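Local coordinates for protein D-alanine--D-alanine ligase (Acinetobacter baumannii ACICU, PDB 5D8D) that catalyses the ATP-dependent joining of two D-alanine molecules into D-alanyl-D-alanine, a building block for bacterial peptidoglycan and hence for the cell wall, at residues 41-46 / 56-61; 78-81 / 85-88; 29-34 / 60-65. One frame throughout, in Å; residues are numbered along the deposited sequence.

Contact 1 (41-46 / 56-61)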
loop_
_atom_site.group_PDB
_atom_site.type_symbol
_atom_site.label_atom_id
_atom_site.label_comp_id
_atom_site.label_asym_id
_atom_site.label_seq_id
_atom_site.Cartn_x
_atom_site.Cartn_y
_atom_site.Cartn_z
ATOM N N GLN A 41 26.586 -17.143 -1.637
ATOM C CA GLN A 41 25.948 -18.426 -1.306
ATOM C C GLN A 41 24.476 -18.267 -1.558
ATOM O O GLN A 41 23.729 -18.072 -0.621
ATOM C CB GLN A 41 26.078 -18.818 0.182
ATOM C CG GLN A 41 27.435 -19.226 0.700
ATOM C CD GLN A 41 27.372 -19.438 2.209
ATOM O OE1 GLN A 41 26.627 -20.297 2.695
ATOM N NE2 GLN A 41 28.104 -18.612 2.959
ATOM N N ALA A 42 24.057 -18.370 -2.806
ATOM C CA ALA A 42 22.644 -18.206 -3.167
ATOM C C ALA A 42 21.941 -19.566 -3.331
ATOM O O ALA A 42 22.572 -20.545 -3.739
ATOM C CB ALA A 42 22.553 -17.405 -4.435
ATOM N N GLU A 43 20.645 -19.610 -3.004
ATOM C CA GLU A 43 19.799 -20.799 -3.206
ATOM C C GLU A 43 18.444 -20.344 -3.691
ATOM O O GLU A 43 17.863 -19.398 -3.181
ATOM C CB GLU A 43 19.638 -21.617 -1.917
ATOM C CG GLU A 43 20.953 -21.947 -1.213
ATOM C CD GLU A 43 20.807 -22.764 0.089
ATOM O OE1 GLU A 43 19.709 -22.780 0.689
ATOM O OE2 GLU A 43 21.813 -23.395 0.526
ATOM N N ALA A 44 17.931 -21.005 -4.696
ATOM C CA ALA A 44 16.540 -20.814 -5.059
ATOM C C ALA A 44 15.544 -21.089 -3.881
ATOM O O ALA A 44 15.706 -22.018 -3.091
ATOM C CB ALA A 44 16.224 -21.714 -6.252
ATOM N N PHE A 45 14.520 -20.250 -3.759
ATOM C CA PHE A 45 13.468 -20.442 -2.774
ATOM C C PHE A 45 12.207 -20.112 -3.498
ATOM O O PHE A 45 11.971 -18.943 -3.824
ATOM C CB PHE A 45 13.660 -19.471 -1.609
ATOM C CG PHE A 45 12.834 -19.788 -0.403
ATOM C CD1 PHE A 45 11.454 -19.757 -0.447
ATOM C CD2 PHE A 45 13.442 -20.068 0.792
ATOM C CE1 PHE A 45 10.699 -20.038 0.663
ATOM C CE2 PHE A 45 12.694 -20.348 1.904
ATOM C CZ PHE A 45 11.323 -20.323 1.844
ATOM N N ASP A 46 11.389 -21.131 -3.722
ATOM C CA ASP A 46 10.149 -20.967 -4.426
ATOM C C ASP A 46 9.020 -21.035 -3.432
ATOM O O ASP A 46 8.661 -22.145 -3.010
ATOM C CB ASP A 46 9.970 -22.039 -5.515
ATOM C CG ASP A 46 8.795 -21.738 -6.417
ATOM O OD1 ASP A 46 7.961 -20.847 -6.075
ATOM O OD2 ASP A 46 8.698 -22.369 -7.481
ATOM N N VAL A 56 13.577 -18.117 7.437
ATOM C CA VAL A 56 14.358 -17.861 8.648
ATOM C C VAL A 56 15.768 -18.476 8.572
ATOM O O VAL A 56 16.696 -17.978 9.195
ATOM C CB VAL A 56 13.553 -18.325 9.893
ATOM C CG1 VAL A 56 13.671 -19.839 10.103
ATOM C CG2 VAL A 56 13.969 -17.539 11.122
ATOM N N ASN A 57 15.938 -19.509 7.736
ATOM C CA ASN A 57 17.259 -20.107 7.441
ATOM C C ASN A 57 18.236 -19.243 6.591
ATOM O O ASN A 57 19.289 -19.728 6.213
ATOM C CB ASN A 57 17.046 -21.448 6.735
ATOM C CG ASN A 57 16.274 -22.451 7.581
ATOM O OD1 ASN A 57 16.707 -22.824 8.663
ATOM N ND2 ASN A 57 15.112 -22.869 7.100
ATOM N N TYR A 58 17.902 -17.977 6.307
ATOM C CA TYR A 58 18.698 -17.124 5.438
ATOM C C TYR A 58 19.012 -15.775 6.073
ATOM O O TYR A 58 18.259 -15.254 6.880
ATOM C CB TYR A 58 17.978 -16.917 4.087
ATOM C CG TYR A 58 17.826 -18.206 3.334
ATOM C CD1 TYR A 58 18.854 -18.706 2.546
ATOM C CD2 TYR A 58 16.688 -18.960 3.473
ATOM C CE1 TYR A 58 18.727 -19.918 1.874
ATOM C CE2 TYR A 58 16.552 -20.183 2.831
ATOM C CZ TYR A 58 17.568 -20.658 2.036
ATOM O OH TYR A 58 17.368 -21.852 1.405
ATOM N N ASP A 59 20.148 -15.221 5.680
ATOM C CA ASP A 59 20.574 -13.918 6.130
ATOM C C ASP A 59 19.942 -12.761 5.373
ATOM O O ASP A 59 19.931 -11.644 5.894
ATOM C CB ASP A 59 22.085 -13.841 6.081
ATOM C CG ASP A 59 22.727 -14.767 7.085
ATOM O OD1 ASP A 59 22.603 -14.473 8.291
ATOM O OD2 ASP A 59 23.322 -15.798 6.689
ATOM N N ARG A 60 19.392 -13.014 4.177
ATOM C CA ARG A 60 18.763 -11.968 3.355
ATOM C C ARG A 60 18.108 -12.580 2.124
ATOM O O ARG A 60 18.361 -13.736 1.808
ATOM C CB ARG A 60 19.783 -10.875 2.915
ATOM C CG ARG A 60 20.812 -11.271 1.849
ATOM C CD ARG A 60 22.267 -10.927 2.159
ATOM N NE ARG A 60 22.353 -9.665 2.853
ATOM C CZ ARG A 60 22.816 -9.455 4.080
ATOM N NH1 ARG A 60 23.372 -10.407 4.808
ATOM N NH2 ARG A 60 22.749 -8.229 4.564
ATOM N N ALA A 61 17.307 -11.777 1.419
ATOM C CA ALA A 61 16.575 -12.224 0.277
ATOM C C ALA A 61 16.729 -11.288 -0.920
ATOM O O ALA A 61 16.690 -10.070 -0.775
ATOM C CB ALA A 61 15.113 -12.357 0.649
#
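The hydroxyl of Tyr58 donates a hydrogen bond to the carboxylate of Glu43, with OH and OE1 2.6 Å apart, and it meets the oxygen nearly along its C-O axis. The flat groups at its two ends stand almost perpendicular, carboxylate to ring 81°, and Glu43 OE1 lies near the ring plane at the phenol edge, 3.2 Å from CE1 of Tyr58. Glu43 reaches this point with a chain extended beyond CG. A weak, long ion pair with Lys9 gives the same OE1 a second charged neighbour, which would probably favour the ionised carboxylate. On the other side of the phenol, Tyr58 CE2 comes to 3.7 Å from CD2 of Phe45 and lies at the edge of the phenylalanine ring. The ring centroids are 6.0 Å apart and the planes are inclined at 75°, an oblique pairing. The backbones themselves stay well apart, with 9.5 Å between the CA atoms of Glu43 and Tyr58, because strand 9-13 runs between strands 41-45 and 60-63. The Tyr58 side chain spans that middle strand, resting on Ala11, while Ala42 and Ala44 alternate to the opposite face and pack against helix 21-37.

Contact 2 (78-81 / 85-88); sequences VLEW and PYTG
Leu79, near the end of helix 74-81, and Pro85, where the chain resumes as an extended loop, have the closest CA atoms of the two segments, 7.0 Å apart; only three residues separate helix and loop here. Tyr86 carries the contact from the loop side. With chi1 at 61° its CG lies between the backbone N and the carbonyl carbon, and the ring swings back to the helix. There it crosses the Leu79 side chain at a slant, with Leu79 CB 3.4 Å from CD2 of Tyr86 and Leu79 CD1 3.6 Å from CG of the same ring. The phenol end reaches one residue further along the helix: Tyr86 OH donates to OE2 of Glu80 over 2.8 Å. It meets the anti side of that oxygen, 23° out of the carboxylate plane, and the acid is turned nearly perpendicular to the ring. A bend at chi2 (-67°) brings the Glu80 carboxylate round to the phenol. Glu80 also packs on Gln74 of the second subunit, which places its side of the contact next to that chain. Pro85 bonds through its backbone to Ala61, and Thr87 OG1 to Ile63 N, so the loop runs alongside strand 60-63 in the same direction. Strand, helix and returning chain thus resemble a beta-alpha-beta crossover with extended loop as its last member, consistent with the Rossmann-like family of this N-terminal region.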
loop_
_atom_site.group_PDB
_atom_site.type_symbol
_atom_site.label_atom_id
_atom_site.label_comp_id
_atom_site.label_asym_id
_atom_site.label_seq_id
_atom_site.Cartn_x
_atom_site.Cartn_y
_atom_site.Cartn_z
ATOM N N VAL A 78 6.078 -10.619 4.836
ATOM C CA VAL A 78 6.679 -11.754 5.579
ATOM C C VAL A 78 8.129 -11.482 5.936
ATOM O O VAL A 78 8.586 -11.818 7.035
ATOM C CB VAL A 78 6.457 -13.215 5.013
ATOM C CG1 VAL A 78 5.283 -13.341 4.038
ATOM C CG2 VAL A 78 7.714 -13.841 4.479
ATOM N N LEU A 79 8.837 -10.846 5.030
ATOM C CA LEU A 79 10.227 -10.592 5.261
ATOM C C LEU A 79 10.416 -9.594 6.395
ATOM O O LEU A 79 11.311 -9.780 7.210
ATOM C CB LEU A 79 10.913 -10.120 3.981
ATOM C CG LEU A 79 11.048 -11.208 2.933
ATOM C CD1 LEU A 79 11.356 -10.530 1.642
ATOM C CD2 LEU A 79 12.159 -12.206 3.261
ATOM N N GLU A 80 9.592 -8.548 6.443
ATOM C CA GLU A 80 9.593 -7.609 7.579
ATOM C C GLU A 80 9.300 -8.350 8.903
ATOM O O GLU A 80 10.056 -8.203 9.864
ATOM C CB GLU A 80 8.564 -6.493 7.374
ATOM C CG GLU A 80 8.854 -5.498 6.248
ATOM C CD GLU A 80 10.071 -4.640 6.501
ATOM O OE1 GLU A 80 10.555 -4.620 7.651
ATOM O OE2 GLU A 80 10.557 -3.999 5.536
ATOM N N TRP A 81 8.242 -9.164 8.910
ATOM C CA TRP A 81 7.822 -9.952 10.067
ATOM C C TRP A 81 8.944 -10.836 10.607
ATOM O O TRP A 81 9.216 -10.844 11.797
ATOM C CB TRP A 81 6.611 -10.818 9.686
ATOM C CG TRP A 81 5.952 -11.417 10.832
ATOM C CD1 TRP A 81 6.046 -12.708 11.232
ATOM C CD2 TRP A 81 5.102 -10.763 11.782
ATOM N NE1 TRP A 81 5.299 -12.918 12.360
ATOM C CE2 TRP A 81 4.722 -11.733 12.734
ATOM C CE3 TRP A 81 4.650 -9.452 11.940
ATOM C CZ2 TRP A 81 3.890 -11.430 13.832
ATOM C CZ3 TRP A 81 3.850 -9.150 13.028
ATOM C CH2 TRP A 81 3.466 -10.139 13.951
ATOM N N PRO A 85 16.453 -8.706 5.928
ATOM C CA PRO A 85 16.590 -7.653 4.919
ATOM C C PRO A 85 16.457 -8.202 3.505
ATOM O O PRO A 85 16.752 -9.386 3.255
ATOM C CB PRO A 85 17.992 -7.118 5.150
ATOM C CG PRO A 85 18.723 -8.211 5.859
ATOM C CD PRO A 85 17.741 -9.137 6.474
ATOM N N TYR A 86 16.019 -7.352 2.590
ATOM C CA TYR A 86 15.675 -7.805 1.255
ATOM C C TYR A 86 15.796 -6.675 0.227
ATOM O O TYR A 86 15.978 -5.531 0.580
ATOM C CB TYR A 86 14.273 -8.444 1.259
ATOM C CG TYR A 86 13.208 -7.492 1.665
ATOM C CD1 TYR A 86 12.614 -6.623 0.728
ATOM C CD2 TYR A 86 12.798 -7.415 2.984
ATOM C CE1 TYR A 86 11.643 -5.718 1.093
ATOM C CE2 TYR A 86 11.830 -6.484 3.380
ATOM C CZ TYR A 86 11.262 -5.648 2.423
ATOM O OH TYR A 86 10.320 -4.769 2.810
ATOM N N THR A 87 15.738 -7.027 -1.048
ATOM C CA THR A 87 16.019 -6.094 -2.137
ATOM C C THR A 87 14.758 -5.311 -2.499
ATOM O O THR A 87 13.663 -5.766 -2.268
ATOM C CB THR A 87 16.496 -6.867 -3.382
ATOM O OG1 THR A 87 15.574 -7.919 -3.696
ATOM C CG2 THR A 87 17.830 -7.488 -3.131
ATOM N N GLY A 88 14.927 -4.132 -3.074
ATOM C CA GLY A 88 13.824 -3.406 -3.649
ATOM C C GLY A 88 12.951 -2.651 -2.669
ATOM O O GLY A 88 13.381 -2.328 -1.566
#

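Contact 3 (29-34 / 60-65)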
loop_
_atom_site.group_PDB
_atom_site.type_symbol
_atom_site.label_atom_id
_atom_site.label_comp_id
_atom_site.label_asym_id
_atom_site.label_seq_id
_atom_site.Cartn_x
_atom_site.Cartn_y
_atom_site.Cartn_z
ATOM N N GLN A 29 16.401 -17.944 -12.051
ATOM C CA GLN A 29 17.509 -18.732 -12.567
ATOM C C GLN A 29 18.623 -17.830 -12.979
ATOM O O GLN A 29 19.795 -18.080 -12.661
ATOM C CB GLN A 29 17.088 -19.550 -13.785
ATOM C CG GLN A 29 17.080 -21.026 -13.556
ATOM C CD GLN A 29 18.464 -21.559 -13.374
ATOM O OE1 GLN A 29 18.740 -22.261 -12.424
ATOM N NE2 GLN A 29 19.350 -21.182 -14.251
ATOM N N ALA A 30 18.299 -16.770 -13.715
ATOM C CA ALA A 30 19.405 -15.908 -14.177
ATOM C C ALA A 30 20.107 -15.213 -12.998
ATOM O O ALA A 30 21.343 -15.108 -12.959
ATOM C CB ALA A 30 18.930 -14.902 -15.205
ATOM N N VAL A 31 19.322 -14.794 -12.002
ATOM C CA VAL A 31 19.905 -14.141 -10.830
ATOM C C VAL A 31 20.708 -15.125 -9.995
ATOM O O VAL A 31 21.786 -14.792 -9.495
ATOM C CB VAL A 31 18.845 -13.445 -9.984
ATOM C CG1 VAL A 31 19.467 -12.926 -8.681
ATOM C CG2 VAL A 31 18.251 -12.312 -10.780
ATOM N N LEU A 32 20.193 -16.332 -9.852
ATOM C CA LEU A 32 20.919 -17.359 -9.101
ATOM C C LEU A 32 22.284 -17.649 -9.692
ATOM O O LEU A 32 23.293 -17.595 -8.993
ATOM C CB LEU A 32 20.095 -18.644 -9.020
ATOM C CG LEU A 32 20.621 -19.758 -8.136
ATOM C CD1 LEU A 32 20.677 -19.312 -6.687
ATOM C CD2 LEU A 32 19.722 -20.958 -8.269
ATOM N N ASP A 33 22.316 -17.930 -10.993
ATOM C CA ASP A 33 23.581 -18.186 -11.689
ATOM C C ASP A 33 24.571 -17.040 -11.565
ATOM O O ASP A 33 25.774 -17.267 -11.504
ATOM C CB ASP A 33 23.373 -18.500 -13.185
ATOM C CG ASP A 33 22.781 -19.891 -13.440
ATOM O OD1 ASP A 33 23.068 -20.845 -12.673
ATOM O OD2 ASP A 33 22.044 -20.031 -14.452
ATOM N N ALA A 34 24.075 -15.823 -11.569
ATOM C CA ALA A 34 24.932 -14.660 -11.506
ATOM C C ALA A 34 25.525 -14.487 -10.107
ATOM O O ALA A 34 26.719 -14.194 -9.951
ATOM C CB ALA A 34 24.156 -13.399 -11.930
ATOM N N ARG A 60 19.392 -13.014 4.177
ATOM C CA ARG A 60 18.763 -11.968 3.355
ATOM C C ARG A 60 18.108 -12.580 2.124
ATOM O O ARG A 60 18.361 -13.736 1.808
ATOM C CB ARG A 60 19.783 -10.875 2.915
ATOM C CG ARG A 60 20.812 -11.271 1.849
ATOM C CD ARG A 60 22.267 -10.927 2.159
ATOM N NE ARG A 60 22.353 -9.665 2.853
ATOM C CZ ARG A 60 22.816 -9.455 4.080
ATOM N NH1 ARG A 60 23.372 -10.407 4.808
ATOM N NH2 ARG A 60 22.749 -8.229 4.564
ATOM N N ALA A 61 17.307 -11.777 1.419
ATOM C CA ALA A 61 16.575 -12.224 0.277
ATOM C C ALA A 61 16.729 -11.288 -0.920
ATOM O O ALA A 61 16.690 -10.070 -0.775
ATOM C CB ALA A 61 15.113 -12.357 0.649
ATOM N N PHE A 62 16.829 -11.892 -2.103
ATOM C CA PHE A 62 16.833 -11.184 -3.402
ATOM C C PHE A 62 15.494 -11.533 -4.024
ATOM O O PHE A 62 15.279 -12.711 -4.334
ATOM C CB PHE A 62 17.990 -11.703 -4.293
ATOM C CG PHE A 62 18.260 -10.874 -5.507
ATOM C CD1 PHE A 62 17.284 -10.629 -6.446
ATOM C CD2 PHE A 62 19.526 -10.360 -5.738
ATOM C CE1 PHE A 62 17.548 -9.846 -7.561
ATOM C CE2 PHE A 62 19.789 -9.572 -6.850
ATOM C CZ PHE A 62 18.802 -9.322 -7.762
ATOM N N ILE A 63 14.606 -10.546 -4.199
ATOM C CA ILE A 63 13.219 -10.814 -4.617
ATOM C C ILE A 63 13.083 -10.611 -6.121
ATOM O O ILE A 63 13.385 -9.553 -6.668
ATOM C CB ILE A 63 12.188 -9.903 -3.930
ATOM C CG1 ILE A 63 12.229 -10.070 -2.388
ATOM C CG2 ILE A 63 10.785 -10.206 -4.459
ATOM C CD1 ILE A 63 11.443 -9.040 -1.617
ATOM N N VAL A 64 12.582 -11.638 -6.787
ATOM C CA VAL A 64 12.398 -11.591 -8.211
ATOM C C VAL A 64 11.122 -12.383 -8.534
ATOM O O VAL A 64 10.994 -13.015 -9.589
ATOM C CB VAL A 64 13.735 -12.046 -8.819
ATOM C CG1 VAL A 64 13.721 -13.472 -9.315
ATOM C CG2 VAL A 64 14.252 -11.051 -9.807
ATOM N N LEU A 65 10.147 -12.261 -7.617
ATOM C CA LEU A 65 8.776 -12.742 -7.791
ATOM C C LEU A 65 7.981 -11.648 -8.469
ATOM O O LEU A 65 7.740 -10.634 -7.876
ATOM C CB LEU A 65 8.123 -12.993 -6.425
ATOM C CG LEU A 65 8.660 -14.131 -5.582
ATOM C CD1 LEU A 65 8.239 -14.004 -4.128
ATOM C CD2 LEU A 65 8.177 -15.455 -6.156
#
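Helix segment 29-34 lies against one face of segment 60-65, nearest at Val31 and Val64, whose CA atoms are 8.3 Å apart. This is helix-on-sheet packing in the Rossmann-like alpha/beta fold: helix 21-37 links strands 9-13 and 41-45 of the parallel sheet, and its inner side also covers strand 60-63. The side chains of Phe62 and Val64 are directed to this helix, whereas Ala61, Ile63 and Leu65 alternate to the opposite side and touch helix 74-81. The sheet is therefore sandwiched between helices.

Val31 supplies the helix side of the contact: of its two methyls, CG1 meets Phe62 alone, while CG2 touches both Phe62 and Val64. CG1, anti to the backbone N at chi1 173°, comes down on the Phe62 ring from the opposite direction and makes a CH-pi contact. Val31 CG1 is 3.6 Å from the Phe62 ring centroid and only 4° off the ring normal, so it stands over the middle of the face and not over any one bond. Val31 CG2 lies 4.1 Å from CE1 of Phe62 and a looser 4.3 Å from CG2 of Val64. Further apolar contacts come from Met275, on Val31, and from Ile299 of helix 292-301, on Phe62. All three residues that meet are buried. The Val64 side chain is about 9 Å from that of Asn270 at the nearest atoms, a predicted ligand of the second magnesium ion, which puts this packing near the predicted metal site. The carbonyl O of Val64 is hydrogen-bonded to Ser24 OG, a polar tie to the same helix. The evenness of the methyl-ring fit shows in the distances from Val31 CG1 to the six Phe62 ring carbons, which all fall between 3.8 and 4.0 Å.

Overall arrangement
From the N terminus, helix 21-37 comes first and opens contact 3; strand 41-45 follows and opens contact 1. Both close on the chain around strand 60-63, where their second segments overlap at Arg60 and Ala61, so contact 1 is almost wholly nested within the larger loop of contact 3. They work on opposite faces of the parallel sheet, and Leu32 CD1 bridges them at 3.5 Å from Ala42 CB. Contact 2 comes later, in series, closing a short turn between helix 74-81 and the loop at 85-88. That loop returns beside strand 60-63, making this strand the common element that joins both helical layers to the sheet.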